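Local coordinates for lipoprotein (Mycoplasma mycoides subsp. capri, PDB 7ADK) that is probably a mycoplasma serine-type peptidase of the DUF31 family with a chymotrypsin-like fold, consistent with a role in cleaving host immunoglobulins, at residues 267-272 against 671-676; 633-638 against 759-764; 642-647 against 663-668; 752-757 against 775-780. All blocks are in the same frame, centred on the assembly; numbering follows the deposited sequence.

Contact 1: residues 267-272 against 671-676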
loop_
_atom_site.group_PDB
_atom_site.type_symbol
_atom_site.label_atom_id
_atom_site.label_comp_id
_atom_site.label_asym_id
_atom_site.label_seq_id
_atom_site.Cartn_x
_atom_site.Cartn_y
_atom_site.Cartn_z
ATOM N N SER B 267 -2.418 9.531 -11.034
ATOM C CA SER B 267 -2.622 8.145 -11.512
ATOM C C SER B 267 -2.825 7.008 -10.481
ATOM O O SER B 267 -2.505 7.109 -9.298
ATOM C CB SER B 267 -1.435 7.808 -12.418
ATOM O OG SER B 267 -1.389 6.463 -12.808
ATOM N N VAL B 268 -3.275 5.843 -10.971
ATOM C CA VAL B 268 -3.015 4.510 -10.383
ATOM C C VAL B 268 -1.509 4.219 -10.212
ATOM O O VAL B 268 -0.681 5.028 -10.618
ATOM C CB VAL B 268 -3.886 3.446 -11.097
ATOM C CG1 VAL B 268 -3.404 3.086 -12.486
ATOM C CG2 VAL B 268 -4.071 2.148 -10.315
ATOM N N VAL B 269 -1.133 3.122 -9.539
ATOM C CA VAL B 269 0.181 3.022 -8.876
ATOM C C VAL B 269 0.952 1.691 -8.908
ATOM O O VAL B 269 2.166 1.705 -8.764
ATOM C CB VAL B 269 -0.006 3.438 -7.422
ATOM C CG1 VAL B 269 -0.803 2.401 -6.648
ATOM C CG2 VAL B 269 1.319 3.606 -6.705
ATOM N N ASP B 270 0.312 0.530 -9.020
ATOM C CA ASP B 270 1.014 -0.771 -8.956
ATOM C C ASP B 270 0.562 -1.695 -10.096
ATOM O O ASP B 270 0.951 -2.850 -10.131
ATOM C CB ASP B 270 0.839 -1.475 -7.588
ATOM C CG ASP B 270 1.366 -0.812 -6.297
ATOM O OD1 ASP B 270 2.512 -0.319 -6.268
ATOM O OD2 ASP B 270 0.646 -0.866 -5.269
ATOM N N SER B 271 -0.283 -1.206 -11.005
ATOM C CA SER B 271 -1.025 -1.989 -11.996
ATOM C C SER B 271 -0.587 -1.643 -13.419
ATOM O O SER B 271 -0.199 -0.513 -13.672
ATOM C CB SER B 271 -2.521 -1.743 -11.814
ATOM O OG SER B 271 -3.242 -2.640 -12.620
ATOM N N LEU B 272 -0.627 -2.604 -14.343
ATOM C CA LEU B 272 -0.288 -2.434 -15.764
ATOM C C LEU B 272 -1.542 -2.519 -16.642
ATOM O O LEU B 272 -2.184 -3.558 -16.682
ATOM C CB LEU B 272 0.676 -3.544 -16.216
ATOM C CG LEU B 272 1.956 -3.704 -15.394
ATOM C CD1 LEU B 272 2.776 -4.859 -15.961
ATOM C CD2 LEU B 272 2.768 -2.421 -15.362
ATOM N N LYS B 671 -9.443 3.831 -10.910
ATOM C CA LYS B 671 -10.420 2.737 -10.912
ATOM C C LYS B 671 -9.837 1.375 -11.267
ATOM O O LYS B 671 -10.475 0.371 -10.980
ATOM C CB LYS B 671 -11.564 3.103 -11.872
ATOM C CG LYS B 671 -12.361 4.301 -11.336
ATOM C CD LYS B 671 -13.438 4.780 -12.307
ATOM C CE LYS B 671 -14.183 5.970 -11.695
ATOM N NZ LYS B 671 -15.042 6.658 -12.679
ATOM N N PHE B 672 -8.639 1.300 -11.838
ATOM C CA PHE B 672 -8.019 0.041 -12.263
ATOM C C PHE B 672 -7.373 -0.785 -11.138
ATOM O O PHE B 672 -7.025 -1.935 -11.383
ATOM C CB PHE B 672 -6.965 0.352 -13.338
ATOM C CG PHE B 672 -7.429 0.860 -14.695
ATOM C CD1 PHE B 672 -8.768 0.763 -15.117
ATOM C CD2 PHE B 672 -6.470 1.398 -15.572
ATOM C CE1 PHE B 672 -9.142 1.235 -16.383
ATOM C CE2 PHE B 672 -6.847 1.883 -16.835
ATOM C CZ PHE B 672 -8.186 1.810 -17.235
ATOM N N TYR B 673 -7.203 -0.258 -9.918
ATOM C CA TYR B 673 -6.137 -0.683 -8.996
ATOM C C TYR B 673 -5.983 -2.188 -8.714
ATOM O O TYR B 673 -4.914 -2.746 -8.947
ATOM C CB TYR B 673 -6.235 0.106 -7.683
ATOM C CG TYR B 673 -5.093 -0.194 -6.722
ATOM C CD1 TYR B 673 -3.771 -0.023 -7.159
ATOM C CD2 TYR B 673 -5.330 -0.689 -5.425
ATOM C CE1 TYR B 673 -2.698 -0.372 -6.334
ATOM C CE2 TYR B 673 -4.247 -1.043 -4.595
ATOM C CZ TYR B 673 -2.925 -0.884 -5.051
ATOM O OH TYR B 673 -1.863 -1.165 -4.253
ATOM N N ASN B 674 -7.025 -2.857 -8.227
ATOM C CA ASN B 674 -7.032 -4.303 -7.960
ATOM C C ASN B 674 -8.009 -5.047 -8.893
ATOM O O ASN B 674 -8.518 -6.117 -8.563
ATOM C CB ASN B 674 -7.291 -4.528 -6.451
ATOM C CG ASN B 674 -6.029 -4.695 -5.628
ATOM O OD1 ASN B 674 -5.064 -5.316 -6.028
ATOM N ND2 ASN B 674 -6.020 -4.218 -4.409
ATOM N N LYS B 675 -8.332 -4.452 -10.048
ATOM C CA LYS B 675 -9.516 -4.799 -10.844
ATOM C C LYS B 675 -9.202 -5.420 -12.211
ATOM O O LYS B 675 -10.079 -6.032 -12.809
ATOM C CB LYS B 675 -10.406 -3.551 -10.953
ATOM C CG LYS B 675 -10.854 -2.915 -9.627
ATOM C CD LYS B 675 -11.810 -3.806 -8.827
ATOM C CE LYS B 675 -12.406 -3.031 -7.647
ATOM N NZ LYS B 675 -13.476 -3.787 -6.967
ATOM N N LEU B 676 -7.969 -5.295 -12.703
ATOM C CA LEU B 676 -7.502 -5.797 -14.010
ATOM C C LEU B 676 -7.030 -7.268 -13.989
ATOM O O LEU B 676 -6.623 -7.780 -15.024
ATOM C CB LEU B 676 -6.390 -4.850 -14.529
ATOM C CG LEU B 676 -6.860 -3.701 -15.436
ATOM C CD1 LEU B 676 -8.020 -2.902 -14.862
ATOM C CD2 LEU B 676 -5.704 -2.745 -15.690
#

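Contact 2: residues 633-638 against 759-764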
loop_
_atom_site.group_PDB
_atom_site.type_symbol
_atom_site.label_atom_id
_atom_site.label_comp_id
_atom_site.label_asym_id
_atom_site.label_seq_id
_atom_site.Cartn_x
_atom_site.Cartn_y
_atom_site.Cartn_z
ATOM N N TYR B 633 3.284 6.877 -19.858
ATOM C CA TYR B 633 4.292 7.045 -18.830
ATOM C C TYR B 633 4.124 6.086 -17.640
ATOM O O TYR B 633 3.971 6.531 -16.511
ATOM C CB TYR B 633 4.567 8.538 -18.480
ATOM C CG TYR B 633 3.460 9.546 -18.599
ATOM C CD1 TYR B 633 3.175 10.161 -19.822
ATOM C CD2 TYR B 633 2.746 9.910 -17.462
ATOM C CE1 TYR B 633 2.111 11.076 -19.922
ATOM C CE2 TYR B 633 1.621 10.729 -17.591
ATOM C CZ TYR B 633 1.262 11.278 -18.830
ATOM O OH TYR B 633 0.042 11.869 -18.997
ATOM N N ILE B 634 4.174 4.754 -17.871
ATOM C CA ILE B 634 4.651 3.831 -16.807
ATOM C C ILE B 634 6.134 4.025 -16.764
ATOM O O ILE B 634 6.930 3.312 -17.352
ATOM C CB ILE B 634 4.379 2.318 -16.922
ATOM C CG1 ILE B 634 2.879 2.095 -16.956
ATOM C CG2 ILE B 634 4.946 1.580 -15.684
ATOM C CD1 ILE B 634 2.478 0.620 -16.890
ATOM N N VAL B 635 6.457 5.081 -16.082
ATOM C CA VAL B 635 7.788 5.551 -15.823
ATOM C C VAL B 635 7.714 6.247 -14.500
ATOM O O VAL B 635 6.641 6.605 -14.015
ATOM C CB VAL B 635 8.305 6.517 -16.893
ATOM C CG1 VAL B 635 8.649 5.838 -18.215
ATOM C CG2 VAL B 635 7.263 7.561 -17.206
ATOM N N GLY B 636 8.873 6.449 -13.910
ATOM C CA GLY B 636 8.936 7.042 -12.601
ATOM C C GLY B 636 8.575 6.044 -11.523
ATOM O O GLY B 636 7.599 5.303 -11.591
ATOM N N TYR B 637 9.374 6.094 -10.476
ATOM C CA TYR B 637 9.090 5.436 -9.223
ATOM C C TYR B 637 9.126 6.508 -8.136
ATOM O O TYR B 637 10.208 6.893 -7.691
ATOM C CB TYR B 637 10.086 4.296 -9.012
ATOM C CG TYR B 637 10.138 3.243 -10.103
ATOM C CD1 TYR B 637 10.925 3.452 -11.250
ATOM C CD2 TYR B 637 9.530 1.995 -9.900
ATOM C CE1 TYR B 637 11.152 2.406 -12.163
ATOM C CE2 TYR B 637 9.764 0.946 -10.804
ATOM C CZ TYR B 637 10.592 1.139 -11.926
ATOM O OH TYR B 637 10.900 0.091 -12.730
ATOM N N PRO B 638 7.993 7.082 -7.725
ATOM C CA PRO B 638 7.972 7.945 -6.562
ATOM C C PRO B 638 8.215 7.126 -5.293
ATOM O O PRO B 638 7.916 5.935 -5.245
ATOM C CB PRO B 638 6.610 8.620 -6.594
ATOM C CG PRO B 638 5.722 7.620 -7.319
ATOM C CD PRO B 638 6.662 6.888 -8.262
ATOM N N SER B 759 10.882 12.182 -10.865
ATOM C CA SER B 759 11.576 13.009 -11.820
ATOM C C SER B 759 12.491 12.115 -12.677
ATOM O O SER B 759 13.158 11.218 -12.152
ATOM C CB SER B 759 12.304 14.110 -11.066
ATOM N N GLY B 760 12.498 12.342 -13.994
ATOM C CA GLY B 760 13.290 11.585 -14.963
ATOM C C GLY B 760 12.486 10.555 -15.760
ATOM O O GLY B 760 13.044 9.585 -16.258
ATOM N N SER B 761 11.183 10.742 -15.857
ATOM C CA SER B 761 10.236 9.740 -16.335
ATOM C C SER B 761 9.836 10.027 -17.777
ATOM O O SER B 761 9.280 11.080 -18.057
ATOM C CB SER B 761 9.044 9.824 -15.402
ATOM O OG SER B 761 9.455 9.555 -14.099
ATOM N N SER B 762 10.164 9.149 -18.716
ATOM C CA SER B 762 9.877 9.369 -20.132
ATOM C C SER B 762 8.385 9.314 -20.429
ATOM O O SER B 762 7.762 8.269 -20.268
ATOM C CB SER B 762 10.588 8.345 -21.016
ATOM O OG SER B 762 10.135 7.039 -20.758
ATOM N N VAL B 763 7.842 10.395 -20.967
ATOM C CA VAL B 763 6.612 10.376 -21.734
ATOM C C VAL B 763 6.920 9.783 -23.097
ATOM O O VAL B 763 7.855 10.224 -23.764
ATOM C CB VAL B 763 6.086 11.812 -21.884
ATOM C CG1 VAL B 763 4.770 11.902 -22.633
ATOM C CG2 VAL B 763 5.960 12.529 -20.542
ATOM N N ARG B 764 6.128 8.828 -23.562
ATOM C CA ARG B 764 6.256 8.223 -24.891
ATOM C C ARG B 764 4.947 8.246 -25.629
ATOM O O ARG B 764 3.920 8.551 -25.059
ATOM C CB ARG B 764 6.733 6.775 -24.792
ATOM C CG ARG B 764 7.884 6.634 -23.824
ATOM C CD ARG B 764 8.519 5.274 -23.957
ATOM N NE ARG B 764 9.521 5.119 -22.911
ATOM C CZ ARG B 764 10.455 4.221 -22.830
ATOM N NH1 ARG B 764 10.571 3.269 -23.678
ATOM N NH2 ARG B 764 11.295 4.295 -21.865
#

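Contact 3: residues 642-647 against 663-668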
loop_
_atom_site.group_PDB
_atom_site.type_symbol
_atom_site.label_atom_id
_atom_site.label_comp_id
_atom_site.label_asym_id
_atom_site.label_seq_id
_atom_site.Cartn_x
_atom_site.Cartn_y
_atom_site.Cartn_z
ATOM N N LYS B 642 3.590 8.823 -0.105
ATOM C CA LYS B 642 2.284 9.374 -0.534
ATOM C C LYS B 642 1.438 8.417 -1.389
ATOM O O LYS B 642 0.447 8.816 -1.995
ATOM C CB LYS B 642 2.447 10.775 -1.150
ATOM C CG LYS B 642 3.174 11.725 -0.182
ATOM C CD LYS B 642 2.927 13.212 -0.463
ATOM C CE LYS B 642 1.538 13.655 0.011
ATOM N NZ LYS B 642 1.339 15.106 -0.209
ATOM N N ASP B 643 1.783 7.133 -1.425
ATOM C CA ASP B 643 1.008 6.086 -2.092
ATOM C C ASP B 643 -0.293 5.781 -1.332
ATOM O O ASP B 643 -0.314 5.046 -0.345
ATOM C CB ASP B 643 1.909 4.852 -2.272
ATOM C CG ASP B 643 1.271 3.690 -3.036
ATOM O OD1 ASP B 643 0.029 3.673 -3.181
ATOM O OD2 ASP B 643 2.044 2.821 -3.496
ATOM N N PHE B 644 -1.386 6.379 -1.800
ATOM C CA PHE B 644 -2.715 6.338 -1.190
ATOM C C PHE B 644 -3.540 5.083 -1.502
ATOM O O PHE B 644 -4.641 4.923 -0.975
ATOM C CB PHE B 644 -3.460 7.610 -1.607
ATOM C CG PHE B 644 -3.583 7.856 -3.097
ATOM C CD1 PHE B 644 -2.665 8.695 -3.752
ATOM C CD2 PHE B 644 -4.653 7.294 -3.811
ATOM C CE1 PHE B 644 -2.847 9.011 -5.105
ATOM C CE2 PHE B 644 -4.832 7.613 -5.161
ATOM C CZ PHE B 644 -3.937 8.479 -5.804
ATOM N N TYR B 645 -3.044 4.182 -2.350
ATOM C CA TYR B 645 -3.776 2.969 -2.719
ATOM C C TYR B 645 -3.599 1.829 -1.719
ATOM O O TYR B 645 -4.419 0.914 -1.670
ATOM C CB TYR B 645 -3.323 2.501 -4.090
ATOM C CG TYR B 645 -3.665 3.434 -5.224
ATOM C CD1 TYR B 645 -4.858 3.217 -5.925
ATOM C CD2 TYR B 645 -2.811 4.492 -5.577
ATOM C CE1 TYR B 645 -5.221 4.081 -6.962
ATOM C CE2 TYR B 645 -3.158 5.339 -6.637
ATOM C CZ TYR B 645 -4.391 5.163 -7.285
ATOM O OH TYR B 645 -4.799 6.052 -8.210
ATOM N N LEU B 646 -2.550 1.888 -0.896
ATOM C CA LEU B 646 -2.324 0.986 0.230
ATOM C C LEU B 646 -3.459 1.110 1.261
ATOM O O LEU B 646 -3.748 2.211 1.734
ATOM C CB LEU B 646 -0.966 1.318 0.867
ATOM C CG LEU B 646 0.246 1.072 -0.043
ATOM C CD1 LEU B 646 1.486 1.725 0.546
ATOM C CD2 LEU B 646 0.537 -0.413 -0.200
ATOM N N ASP B 647 -4.110 0.006 1.633
ATOM C CA ASP B 647 -5.116 0.007 2.699
ATOM C C ASP B 647 -4.474 0.292 4.066
ATOM O O ASP B 647 -3.349 -0.130 4.324
ATOM C CB ASP B 647 -5.907 -1.307 2.729
ATOM C CG ASP B 647 -6.990 -1.312 3.814
ATOM O OD1 ASP B 647 -7.648 -0.272 4.024
ATOM O OD2 ASP B 647 -7.130 -2.329 4.515
ATOM N N SER B 663 7.057 2.984 -5.404
ATOM C CA SER B 663 5.869 2.542 -6.157
ATOM C C SER B 663 6.123 2.544 -7.672
ATOM O O SER B 663 6.952 3.312 -8.132
ATOM C CB SER B 663 4.697 3.479 -5.884
ATOM O OG SER B 663 4.434 3.620 -4.511
ATOM N N LEU B 664 5.409 1.745 -8.472
ATOM C CA LEU B 664 5.464 1.739 -9.947
ATOM C C LEU B 664 4.363 2.626 -10.555
ATOM O O LEU B 664 3.403 2.138 -11.145
ATOM C CB LEU B 664 5.397 0.282 -10.444
ATOM C CG LEU B 664 5.499 0.108 -11.979
ATOM C CD1 LEU B 664 6.934 0.037 -12.461
ATOM C CD2 LEU B 664 4.811 -1.176 -12.398
ATOM N N TRP B 665 4.477 3.944 -10.384
ATOM C CA TRP B 665 3.469 4.918 -10.833
ATOM C C TRP B 665 3.298 4.940 -12.366
ATOM O O TRP B 665 4.184 4.595 -13.134
ATOM C CB TRP B 665 3.767 6.307 -10.251
ATOM C CG TRP B 665 2.596 7.135 -9.803
ATOM C CD1 TRP B 665 1.897 8.010 -10.557
ATOM C CD2 TRP B 665 1.979 7.206 -8.479
ATOM N NE1 TRP B 665 0.901 8.582 -9.807
ATOM C CE2 TRP B 665 0.877 8.096 -8.533
ATOM C CE3 TRP B 665 2.256 6.634 -7.226
ATOM C CZ2 TRP B 665 0.038 8.332 -7.449
ATOM C CZ3 TRP B 665 1.430 6.875 -6.116
ATOM C CH2 TRP B 665 0.307 7.697 -6.232
ATOM N N ILE B 666 2.101 5.300 -12.795
ATOM C CA ILE B 666 1.537 5.129 -14.138
ATOM C C ILE B 666 0.818 6.417 -14.548
ATOM O O ILE B 666 1.028 7.466 -13.962
ATOM C CB ILE B 666 0.785 3.752 -14.216
ATOM C CG1 ILE B 666 -0.006 3.414 -15.504
ATOM C CG2 ILE B 666 -0.029 3.366 -12.982
ATOM C CD1 ILE B 666 -0.513 1.969 -15.594
ATOM N N ASN B 667 0.001 6.352 -15.581
ATOM C CA ASN B 667 -0.803 7.395 -16.190
ATOM C C ASN B 667 -2.133 6.734 -16.554
ATOM O O ASN B 667 -2.249 6.133 -17.627
ATOM C CB ASN B 667 -0.009 7.834 -17.414
ATOM C CG ASN B 667 -0.678 8.907 -18.224
ATOM O OD1 ASN B 667 -1.292 9.820 -17.699
ATOM N ND2 ASN B 667 -0.518 8.892 -19.528
ATOM N N SER B 668 -3.038 6.603 -15.587
ATOM C CA SER B 668 -4.307 5.876 -15.731
ATOM C C SER B 668 -5.310 6.178 -14.628
ATOM O O SER B 668 -4.952 6.630 -13.544
ATOM C CB SER B 668 -4.071 4.369 -15.741
ATOM O OG SER B 668 -3.694 3.981 -17.027
#

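Contact 4: residues 752-757 against 775-780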
loop_
_atom_site.group_PDB
_atom_site.type_symbol
_atom_site.label_atom_id
_atom_site.label_comp_id
_atom_site.label_asym_id
_atom_site.label_seq_id
_atom_site.Cartn_x
_atom_site.Cartn_y
_atom_site.Cartn_z
ATOM N N TYR B 752 -1.030 12.930 -13.715
ATOM C CA TYR B 752 0.356 12.651 -13.308
ATOM C C TYR B 752 0.988 13.689 -12.381
ATOM O O TYR B 752 1.791 14.528 -12.788
ATOM C CB TYR B 752 1.192 12.429 -14.564
ATOM C CG TYR B 752 2.433 11.566 -14.401
ATOM C CD1 TYR B 752 2.337 10.241 -13.945
ATOM C CD2 TYR B 752 3.688 12.080 -14.741
ATOM C CE1 TYR B 752 3.494 9.454 -13.786
ATOM C CE2 TYR B 752 4.845 11.305 -14.582
ATOM C CZ TYR B 752 4.753 9.995 -14.095
ATOM O OH TYR B 752 5.894 9.296 -13.902
ATOM N N ALA B 753 0.679 13.579 -11.093
ATOM C CA ALA B 753 1.383 14.286 -10.034
ATOM C C ALA B 753 2.000 13.316 -8.995
ATOM O O ALA B 753 1.596 13.300 -7.834
ATOM C CB ALA B 753 0.437 15.338 -9.465
ATOM N N PRO B 754 2.967 12.466 -9.388
ATOM C CA PRO B 754 3.683 11.567 -8.487
ATOM C C PRO B 754 4.634 12.328 -7.548
ATOM O O PRO B 754 5.763 12.680 -7.890
ATOM C CB PRO B 754 4.431 10.604 -9.407
ATOM C CG PRO B 754 4.698 11.437 -10.646
ATOM C CD PRO B 754 3.421 12.247 -10.751
ATOM N N ALA B 755 4.191 12.549 -6.321
ATOM C CA ALA B 755 4.955 13.238 -5.290
ATOM C C ALA B 755 6.256 12.511 -4.895
ATOM O O ALA B 755 6.283 11.287 -4.797
ATOM C CB ALA B 755 4.046 13.429 -4.078
ATOM N N GLY B 756 7.312 13.271 -4.590
ATOM C CA GLY B 756 8.501 12.803 -3.869
ATOM C C GLY B 756 9.325 11.735 -4.586
ATOM O O GLY B 756 9.561 10.650 -4.058
ATOM N N GLY B 757 9.705 12.003 -5.828
ATOM C CA GLY B 757 10.411 11.080 -6.717
ATOM C C GLY B 757 9.828 11.163 -8.129
ATOM O O GLY B 757 9.151 12.139 -8.451
ATOM N N HIS B 775 9.669 16.130 -15.022
ATOM C CA HIS B 775 10.602 16.585 -13.976
ATOM C C HIS B 775 9.999 17.304 -12.767
ATOM O O HIS B 775 10.550 17.169 -11.679
ATOM C CB HIS B 775 11.720 17.425 -14.590
ATOM C CG HIS B 775 11.343 18.839 -14.943
ATOM N ND1 HIS B 775 10.761 19.255 -16.131
ATOM C CD2 HIS B 775 11.535 19.926 -14.149
ATOM C CE1 HIS B 775 10.632 20.580 -16.026
ATOM N NE2 HIS B 775 11.086 21.007 -14.851
ATOM N N ALA B 776 8.885 18.013 -12.903
ATOM C CA ALA B 776 8.246 18.734 -11.804
ATOM C C ALA B 776 6.807 18.278 -11.613
ATOM O O ALA B 776 6.099 18.087 -12.591
ATOM C CB ALA B 776 8.318 20.224 -12.073
ATOM N N SER B 777 6.355 18.155 -10.367
ATOM C CA SER B 777 4.975 17.792 -10.016
ATOM C C SER B 777 4.242 18.905 -9.289
ATOM O O SER B 777 4.846 19.677 -8.551
ATOM C CB SER B 777 4.925 16.562 -9.115
ATOM O OG SER B 777 5.527 15.462 -9.737
ATOM N N ASN B 778 2.929 18.952 -9.450
ATOM C CA ASN B 778 2.036 19.775 -8.665
ATOM C C ASN B 778 0.764 18.979 -8.359
ATOM O O ASN B 778 -0.168 18.910 -9.151
ATOM C CB ASN B 778 1.800 21.070 -9.441
ATOM C CG ASN B 778 1.000 22.080 -8.662
ATOM O OD1 ASN B 778 0.232 21.773 -7.763
ATOM N ND2 ASN B 778 1.147 23.329 -8.993
ATOM N N GLU B 779 0.723 18.342 -7.186
ATOM C CA GLU B 779 -0.406 17.504 -6.767
ATOM C C GLU B 779 -1.645 18.300 -6.348
ATOM O O GLU B 779 -2.700 17.707 -6.164
ATOM C CB GLU B 779 0.044 16.473 -5.716
ATOM C CG GLU B 779 0.475 17.060 -4.364
ATOM C CD GLU B 779 0.845 15.971 -3.338
ATOM O OE1 GLU B 779 1.989 15.953 -2.832
ATOM O OE2 GLU B 779 -0.008 15.139 -2.956
ATOM N N THR B 780 -1.567 19.630 -6.279
ATOM C CA THR B 780 -2.761 20.493 -6.179
ATOM C C THR B 780 -3.325 20.829 -7.569
ATOM O O THR B 780 -4.532 20.783 -7.763
ATOM C CB THR B 780 -2.468 21.748 -5.354
ATOM O OG1 THR B 780 -1.979 21.376 -4.086
ATOM C CG2 THR B 780 -3.704 22.581 -5.087
#

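Contact 1: residues 267-272 against 671-676
Two irregular loops on the flank of the peptidase region meet here. Residues 267-272 come ahead of strand 289-293; the loop 671-676 curls into a beta turn closed by K675 N to F672 O at 3.1 Å. The chief intruder is Y673. Its CG is anti to the backbone N (chi1 -175°), and this swings the ring across to the other loop although its CB starts out pointing neither toward nor away from it.

The polar link is a single hydrogen bond. Y673 OH donates to D270 OD2 at 2.7 Å, and OD2 accepts with its anti lone pair, the one facing away from the other oxygen. OD2 lies in the plane of the tyrosine ring at its edge, while the carboxylate as a whole is turned 45° from that ring. The two side chains run alongside each other, pointing the same way, and the bond joins their tips.

Apolar packing fills in behind this bond. V268 CG2, anti to its backbone N, reaches the ring edge with 3.8 Å to Y673 CD1. V269 CG1 comes in obliquely, 3.4 Å from Y673 CE1. Further along, L676 CD2 rests 3.7 Å from L272 O.

Neighbours tie both loops down. T476 OG1 bonds Y673 O, and the backbones of D270 and L272 pair with F477 and G474. K671 forms a salt bridge with E258, and K671 and K675 also touch the chain of another protein. Toward the end of both loops, S271 OG lies 3.9 Å from L676 CD2.

Contact 2: residues 633-638 against 759-764
S762 OG is gripped twice by its own strand: R764 NE donates to it at 2.9 Å and R764 NH2 at 3.2 Å. The arginine clamps the hydroxyl side-on, with OG only 5° out of the guanidinium plane, and its third nitrogen, NH1, bonds N768.

V635 presses on that same serine from the facing loop. Its CG1 sits 3.2 Å from S762 OG, and its other methyl, CG2, is 3.4 Å from S761 CB, so the branched side chain spans two strand residues. Beside it, the Y633 ring lies along V763, both pointing the same way, with Y633 CD1 3.7 Å from V763 CG1.

S761 sets its CB toward the loop, and its OG comes 3.0 Å from G636 CA; its hydrogen bond goes to A758 O. G636 adopts a positive phi, which suits glycine.

Strand 761-765 pairs antiparallel with 769-778, and G760 and S761 both face Y774 in a G1 beta bulge. S759 and G760 belong to a Gly-Ala-Ser-Gly sequence, consistent with the Gly-X-Ser-Gly signature of chymotrypsin-like serine peptidases, which would make S759, modelled only to CB, the probable nucleophile.

Contact 3: residues 642-647 against 663-668
D643 carries its CG anti to the backbone N (chi1 -176°) and S663 holds its OG beside the backbone N, so carboxylate and hydroxyl come together. S663 OG donates to D643 OD2 at 2.7 Å, arriving from above the carboxylate plane. The other oxygen is used inside the loop: Y645 N bonds D643 OD1 at 3.2 Å, nearly along the C-O axis. One carboxylate is thus held at both oxygens, which fixes its rotation and ties the turn to the neighbouring loop.

The second half of the contact is aromatic. F644 CG takes the crowded position between backbone N and carbonyl carbon (chi1 56°). The F644 and W665 side chains cross at about a right angle, with their ring planes 69° apart, an oblique meeting in which F644 CE1 touches W665 CH2 at 3.6 Å. The outer corner of the indole also comes to the edge of the next ring, with W665 CH2 4.2 Å from Y645 CE2. F644 and Y645 back each other, each laying an edge carbon over the rim of the other's face.

V269, from another loop, packs against D643, Y645 and W665, and L646 reaches helix 651-655. The bond from Y645 N to a side-chain oxygen two residues earlier makes 643-645 an Asx turn, here joined by the S663 hydroxyl to the loop that follows that helix.

Contact 4: residues 752-757 against 775-780
Y752 opens the first segment as a backing plate: P754 CD sits 3.8 Å above the Y752 ring, over its centre. The ring also meets Y774 edge-to-face.

A753 makes the closest backbone approach, its CA 4.9 Å from E779 CA. Its methyl is directed toward the second segment where the strand gives out, with A753 CB 3.6 Å from N778 O and equally 3.6 Å from E779 CA.

P754 starts its side chain away from the strand, and its carbonyl O does the touching. S777 OG, lying beside its own backbone N, is 3.3 Å from P754 O, at most a weak bond and not a settled one, since the hydroxyl also pairs more strongly with Y774 OH. The proline also touches W665.

A755 brings its CB to 3.5 Å from E779 OE1. The glutamate gets there with CG in the crowded position between backbone N and carbonyl carbon (chi1 67°) and the chain extended beyond it, and its charge is paired with K642 in a salt bridge. G756 then runs on at positive phi, and its backbone is fixed to T639.

Past the strand end, N778 OD1 accepts from A781 N as the chain turns toward the next strand. Residues 752-757 lie in the loop between strands 737-747 and 761-765 and pack on the end of 769-778, which runs antiparallel between 761-765 and 783-792.

Contacts 1 and 3 are closest, their centres about 8 Å apart, with S267 O bonded to Y645 OH. Contacts 2 and 4, about 11 Å apart between centres, reach neighbouring strands 761-765 and 769-778 of one sheet, joined by Y752 OH to V635 O. Along the chain, contact 3 falls within the span of both contacts 1 and 2 and closes before contact 4 opens; the segments of contacts 1 and 2, and of 2 and 4, alternate. P638 O to S663 N connects contacts 2 and 3. The loops touch one another in succession beside the sheet whose strand 761-765 follows the probable nucleophile sequence; contacts 1 and 4, about 18 Å apart between centres, do not touch.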